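Local coordinates for uncharacterized protein (Sinorhizobium meliloti, PDB 3U5R) that is of unknown function but, as a thioredoxin-fold member of the AhpC/TSA family, may act as an antioxidant oxidoreductase, at residues Gly115-Ala120 / Phe125-Asp130; Asp164-Asn169 / Thr194-Ile199. All blocks are in the same frame, centred on the assembly; numbering follows the deposited sequence.

Contact 1. Residues Gly115-Ala120 / Phe125-Asp130; sequences GAEVKA and FPYLKD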
loop_
_atom_site.group_PDB
_atom_site.type_symbol
_atom_site.label_atom_id
_atom_site.label_comp_id
_atom_site.label_asym_id
_atom_site.label_seq_id
_atom_site.Cartn_x
_atom_site.Cartn_y
_atom_site.Cartn_z
ATOM N N GLY A 115 -12.842 -7.694 -3.140
ATOM C CA GLY A 115 -13.563 -7.348 -4.369
ATOM C C GLY A 115 -14.737 -6.363 -4.145
ATOM O O GLY A 115 -14.941 -5.435 -4.952
ATOM N N ALA A 116 -15.484 -6.553 -3.059
ATOM C CA ALA A 116 -16.558 -5.607 -2.770
ATOM C C ALA A 116 -15.903 -4.220 -2.406
ATOM O O ALA A 116 -16.434 -3.169 -2.803
ATOM C CB ALA A 116 -17.431 -6.123 -1.580
ATOM N N GLU A 117 -14.785 -4.195 -1.666
ATOM C CA GLU A 117 -14.151 -2.847 -1.377
ATOM C C GLU A 117 -13.824 -2.082 -2.629
ATOM O O GLU A 117 -14.025 -0.874 -2.641
ATOM C CB GLU A 117 -12.761 -2.876 -0.696
ATOM C CG GLU A 117 -12.590 -3.123 0.737
ATOM C CD GLU A 117 -13.162 -2.072 1.661
ATOM O OE1 GLU A 117 -12.474 -1.064 2.057
ATOM O OE2 GLU A 117 -14.324 -2.343 2.024
ATOM N N VAL A 118 -13.266 -2.762 -3.645
ATOM C CA VAL A 118 -12.907 -2.114 -4.898
ATOM C C VAL A 118 -14.124 -1.360 -5.498
ATOM O O VAL A 118 -14.056 -0.151 -5.862
ATOM C CB VAL A 118 -12.338 -3.143 -5.935
ATOM C CG1 VAL A 118 -12.248 -2.488 -7.355
ATOM C CG2 VAL A 118 -10.948 -3.767 -5.477
ATOM N N LYS A 119 -15.245 -2.062 -5.628
ATOM C CA LYS A 119 -16.459 -1.425 -6.228
ATOM C C LYS A 119 -16.990 -0.317 -5.328
ATOM O O LYS A 119 -17.385 0.727 -5.822
ATOM C CB LYS A 119 -17.595 -2.458 -6.381
ATOM C CG LYS A 119 -17.183 -3.783 -7.003
ATOM C CD LYS A 119 -18.445 -4.625 -7.309
ATOM C CE LYS A 119 -18.215 -5.592 -8.479
ATOM N NZ LYS A 119 -18.671 -4.976 -9.793
ATOM N N ALA A 120 -17.008 -0.534 -4.011
ATOM C CA ALA A 120 -17.669 0.433 -3.096
ATOM C C ALA A 120 -16.869 1.729 -3.029
ATOM O O ALA A 120 -17.456 2.811 -2.952
ATOM C CB ALA A 120 -17.826 -0.151 -1.689
ATOM N N PHE A 125 -6.835 0.828 -8.770
ATOM C CA PHE A 125 -5.567 0.024 -8.740
ATOM C C PHE A 125 -5.912 -1.428 -8.383
ATOM O O PHE A 125 -6.962 -1.698 -7.774
ATOM C CB PHE A 125 -4.636 0.571 -7.663
ATOM C CG PHE A 125 -5.348 0.885 -6.372
ATOM C CD1 PHE A 125 -5.811 2.152 -6.122
ATOM C CD2 PHE A 125 -5.544 -0.107 -5.411
ATOM C CE1 PHE A 125 -6.461 2.480 -4.901
ATOM C CE2 PHE A 125 -6.184 0.193 -4.149
ATOM C CZ PHE A 125 -6.688 1.505 -3.927
ATOM N N PRO A 126 -5.049 -2.362 -8.775
ATOM C CA PRO A 126 -5.353 -3.702 -8.317
ATOM C C PRO A 126 -5.274 -3.844 -6.749
ATOM O O PRO A 126 -4.334 -3.335 -6.104
ATOM C CB PRO A 126 -4.290 -4.558 -9.039
ATOM C CG PRO A 126 -3.108 -3.514 -9.312
ATOM C CD PRO A 126 -3.883 -2.298 -9.696
ATOM N N TYR A 127 -6.258 -4.540 -6.167
ATOM C CA TYR A 127 -6.293 -4.801 -4.755
ATOM C C TYR A 127 -6.348 -6.294 -4.591
ATOM O O TYR A 127 -7.336 -6.943 -4.926
ATOM C CB TYR A 127 -7.518 -4.084 -4.151
ATOM C CG TYR A 127 -7.650 -4.152 -2.671
ATOM C CD1 TYR A 127 -6.568 -4.536 -1.837
ATOM C CD2 TYR A 127 -8.881 -3.861 -2.064
ATOM C CE1 TYR A 127 -6.747 -4.619 -0.437
ATOM C CE2 TYR A 127 -9.045 -3.908 -0.667
ATOM C CZ TYR A 127 -7.999 -4.274 0.125
ATOM O OH TYR A 127 -8.208 -4.363 1.499
ATOM N N LEU A 128 -5.271 -6.845 -4.059
ATOM C CA LEU A 128 -5.040 -8.283 -4.138
ATOM C C LEU A 128 -5.057 -8.932 -2.795
ATOM O O LEU A 128 -4.730 -8.296 -1.795
ATOM C CB LEU A 128 -3.646 -8.477 -4.720
ATOM C CG LEU A 128 -3.474 -7.691 -6.023
ATOM C CD1 LEU A 128 -2.065 -7.892 -6.567
ATOM C CD2 LEU A 128 -4.555 -8.108 -7.113
ATOM N N LYS A 129 -5.353 -10.223 -2.752
ATOM C CA LYS A 129 -5.292 -10.955 -1.477
ATOM C C LYS A 129 -3.982 -11.729 -1.308
ATOM O O LYS A 129 -3.658 -12.533 -2.196
ATOM C CB LYS A 129 -6.435 -11.939 -1.368
ATOM C CG LYS A 129 -6.442 -12.688 -0.011
ATOM C CD LYS A 129 -6.975 -11.782 1.069
ATOM C CE LYS A 129 -6.654 -12.435 2.424
ATOM N NZ LYS A 129 -6.950 -11.358 3.413
ATOM N N ASP A 130 -3.264 -11.545 -0.168
ATOM C CA ASP A 130 -2.008 -12.326 0.151
ATOM C C ASP A 130 -2.344 -13.399 1.219
ATOM O O ASP A 130 -2.032 -13.211 2.393
ATOM C CB ASP A 130 -0.897 -11.330 0.576
ATOM C CG ASP A 130 0.343 -11.958 1.223
ATOM O OD1 ASP A 130 0.773 -13.052 0.843
ATOM O OD2 ASP A 130 0.930 -11.292 2.131
#

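Contact 2. Residues Asp164-Asn169 / Thr194-Ile199; sequences DARPGN and TQVPSI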
loop_
_atom_site.group_PDB
_atom_site.type_symbol
_atom_site.label_atom_id
_atom_site.label_comp_id
_atom_site.label_asym_id
_atom_site.label_seq_id
_atom_site.Cartn_x
_atom_site.Cartn_y
_atom_site.Cartn_z
ATOM N N ASP A 164 0.070 13.282 7.566
ATOM C CA ASP A 164 0.117 13.436 9.044
ATOM C C ASP A 164 -1.269 13.095 9.682
ATOM O O ASP A 164 -1.413 13.153 10.924
ATOM C CB ASP A 164 0.482 14.915 9.452
ATOM C CG ASP A 164 1.985 15.305 9.231
ATOM O OD1 ASP A 164 2.876 14.443 9.451
ATOM O OD2 ASP A 164 2.293 16.541 8.909
ATOM N N ALA A 165 -2.297 12.818 8.868
ATOM C CA ALA A 165 -3.643 12.573 9.411
ATOM C C ALA A 165 -3.694 11.238 10.169
ATOM O O ALA A 165 -3.112 10.178 9.727
ATOM C CB ALA A 165 -4.707 12.613 8.298
ATOM N N ARG A 166 -4.404 11.262 11.307
ATOM C CA ARG A 166 -4.662 10.055 12.110
ATOM C C ARG A 166 -6.117 10.080 12.565
ATOM O O ARG A 166 -6.704 11.137 12.606
ATOM C CB ARG A 166 -3.744 10.025 13.382
ATOM C CG ARG A 166 -2.193 10.066 13.055
ATOM C CD ARG A 166 -1.673 8.691 12.477
ATOM N NE ARG A 166 -0.213 8.675 12.253
ATOM C CZ ARG A 166 0.446 9.130 11.176
ATOM N NH1 ARG A 166 -0.216 9.716 10.170
ATOM N NH2 ARG A 166 1.815 9.031 11.106
ATOM N N PRO A 167 -6.722 8.929 12.837
ATOM C CA PRO A 167 -8.145 8.991 13.245
ATOM C C PRO A 167 -8.293 9.885 14.495
ATOM O O PRO A 167 -7.595 9.629 15.485
ATOM C CB PRO A 167 -8.414 7.570 13.651
ATOM C CG PRO A 167 -7.495 6.806 12.759
ATOM C CD PRO A 167 -6.271 7.538 12.655
ATOM N N GLY A 168 -9.120 10.926 14.400
ATOM C CA GLY A 168 -9.451 11.804 15.540
ATOM C C GLY A 168 -8.441 12.899 15.779
ATOM O O GLY A 168 -8.623 13.680 16.738
ATOM N N ASN A 169 -7.375 12.992 14.943
ATOM C CA ASN A 169 -6.367 14.080 15.217
ATOM C C ASN A 169 -6.687 15.383 14.527
ATOM O O ASN A 169 -5.922 16.334 14.617
ATOM C CB ASN A 169 -4.866 13.667 14.993
ATOM C CG ASN A 169 -4.405 13.741 13.540
ATOM O OD1 ASN A 169 -5.184 13.935 12.598
ATOM N ND2 ASN A 169 -3.089 13.583 13.357
ATOM N N THR A 194 13.012 13.104 5.569
ATOM C CA THR A 194 12.076 12.903 6.688
ATOM C C THR A 194 11.003 11.947 6.243
ATOM O O THR A 194 10.121 12.335 5.419
ATOM C CB THR A 194 11.340 14.224 7.058
ATOM O OG1 THR A 194 12.326 15.176 7.403
ATOM C CG2 THR A 194 10.284 14.056 8.298
ATOM N N GLN A 195 11.056 10.718 6.756
ATOM C CA GLN A 195 9.996 9.772 6.472
ATOM C C GLN A 195 9.419 9.297 7.798
ATOM O O GLN A 195 9.942 8.394 8.463
ATOM C CB GLN A 195 10.459 8.596 5.584
ATOM C CG GLN A 195 11.288 9.094 4.389
ATOM C CD GLN A 195 11.580 8.047 3.332
ATOM O OE1 GLN A 195 11.277 6.866 3.503
ATOM N NE2 GLN A 195 12.201 8.480 2.238
ATOM N N VAL A 196 8.256 9.824 8.135
ATOM C CA VAL A 196 7.606 9.394 9.396
ATOM C C VAL A 196 6.988 8.022 9.220
ATOM O O VAL A 196 6.277 7.801 8.247
ATOM C CB VAL A 196 6.538 10.402 9.759
ATOM C CG1 VAL A 196 5.814 9.971 11.089
ATOM C CG2 VAL A 196 7.198 11.880 9.804
ATOM N N PRO A 197 7.198 7.117 10.174
ATOM C CA PRO A 197 6.634 5.782 10.041
ATOM C C PRO A 197 5.086 5.818 10.022
ATOM O O PRO A 197 4.508 6.637 10.724
ATOM C CB PRO A 197 7.104 5.044 11.305
ATOM C CG PRO A 197 8.327 5.870 11.817
ATOM C CD PRO A 197 8.138 7.278 11.329
ATOM N N SER A 198 4.425 4.930 9.258
ATOM C CA SER A 198 2.968 4.935 9.346
ATOM C C SER A 198 2.609 4.212 10.623
ATOM O O SER A 198 3.423 3.488 11.206
ATOM C CB SER A 198 2.316 4.212 8.145
ATOM O OG SER A 198 2.818 2.890 8.067
ATOM N N ILE A 199 1.367 4.395 11.035
ATOM C CA ILE A 199 0.798 3.737 12.196
ATOM C C ILE A 199 -0.448 3.081 11.743
ATOM O O ILE A 199 -1.209 3.675 10.966
ATOM C CB ILE A 199 0.365 4.775 13.207
ATOM C CG1 ILE A 199 1.590 5.578 13.642
ATOM C CG2 ILE A 199 -0.346 4.079 14.450
ATOM C CD1 ILE A 199 2.431 4.893 14.693
#

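Contact 1. Residues Gly115-Ala120 / Phe125-Asp130
The phenol ring of Tyr127 meets helix 111-121 with one edge: CB of Glu117 lies in the ring plane, 3.9 Å from Tyr127 CE2, and CG2 of Val118 comes close to the same plane beside Tyr127 CD2, at 4.0 Å. The contact belongs to a beta-alpha-beta unit of the thioredoxin fold, in which helix 111-121 links strand 93-99 to the parallel edge strand 127-129. Val118 and Tyr127 pass each other in opposite directions, and Val118 CG2 comes nearest at 3.7 Å from Tyr127 CB. With CG anti to the backbone N (chi1 -175°), the Tyr127 ring runs across the helix, from Val118 beside CB to Glu117, whose CG also lies 3.9 Å from Tyr127 CE2. Beyond this point the glutamate bends, and its carboxylate plane stands 70° from the ring; OE1 forms a long, weak ion pair with Arg78. The two segments are therefore joined by van der Waals contact alone, through aliphatic carbons of the helix and carbons of the tyrosine. The phenol end is held independently: Tyr127 OH is hydrogen-bonded to Asn69 OD1 and to Asn99 ND2, two bonds that hold the ring's far end.

Contact 2. Residues Asp164-Asn169 / Thr194-Ile199
NH1 of Arg166, the arginine that reaches across to Val196, Pro197 and Ile199, is held by two carbonyls, donating to Ala165 O at 3.0 Å and to Asp163 O. Ala165 O lies in the guanidinium plane, although the donor sits well above the carbonyl plane. Arg166 opens a type II beta turn to Asn169, closed by the bond from Asn169 N to Arg166 O, in the loop between strand 156-160 and helix 176-186; the facing segment leads into strand 199-202. NH2 bonds Gln161 OE1, so that residues just before the turn hold the flat group from the side of its own loop. The arginine is bent at chi2 (-74°), which turns its end toward Ala165 O and lays NE 3.8 Å from Ile199 CG1, the two side chains crossing at about a right angle. NH2 approaches Val196 CG1 at the guanidinium edge, 4.1 Å away, and stands 3.6 Å from Pro197 O without a hydrogen bond. A leucine in place of Arg166 would probably leave Gln161 OE1, Asp163 O and Ala165 O without these donors and open a gap beside Val196. Asn169 ties the turn to the preceding chain: ND2 donates to Asp164 O at 3.0 Å, nearly in its own amide plane, while OD1 accepts from Lys171 N and, at 3.1 Å, from Arg166 N, the latter lying above the carbonyl plane.

In the fold
Contacts 1 and 2 follow one another along the chain, the first closing before the second opens, and they do not touch: their centres lie 24 Å apart and their nearest atoms about 14 Å apart. Contact 1 is local, packing helix 111-121 against strand 127-129 at one border of the five-stranded mixed sheet, whose other border is strand 156-160. Contact 2 lies on the surface, past that second border, where the loops flanking helix 176-186 meet. Gln195 ties the later loop to strand 156-160 through His159 N and Val157 O. The two contacts thus lie toward opposite edges of the sheet, one partly buried and apolar, the other built round a hydrogen-bonded arginine.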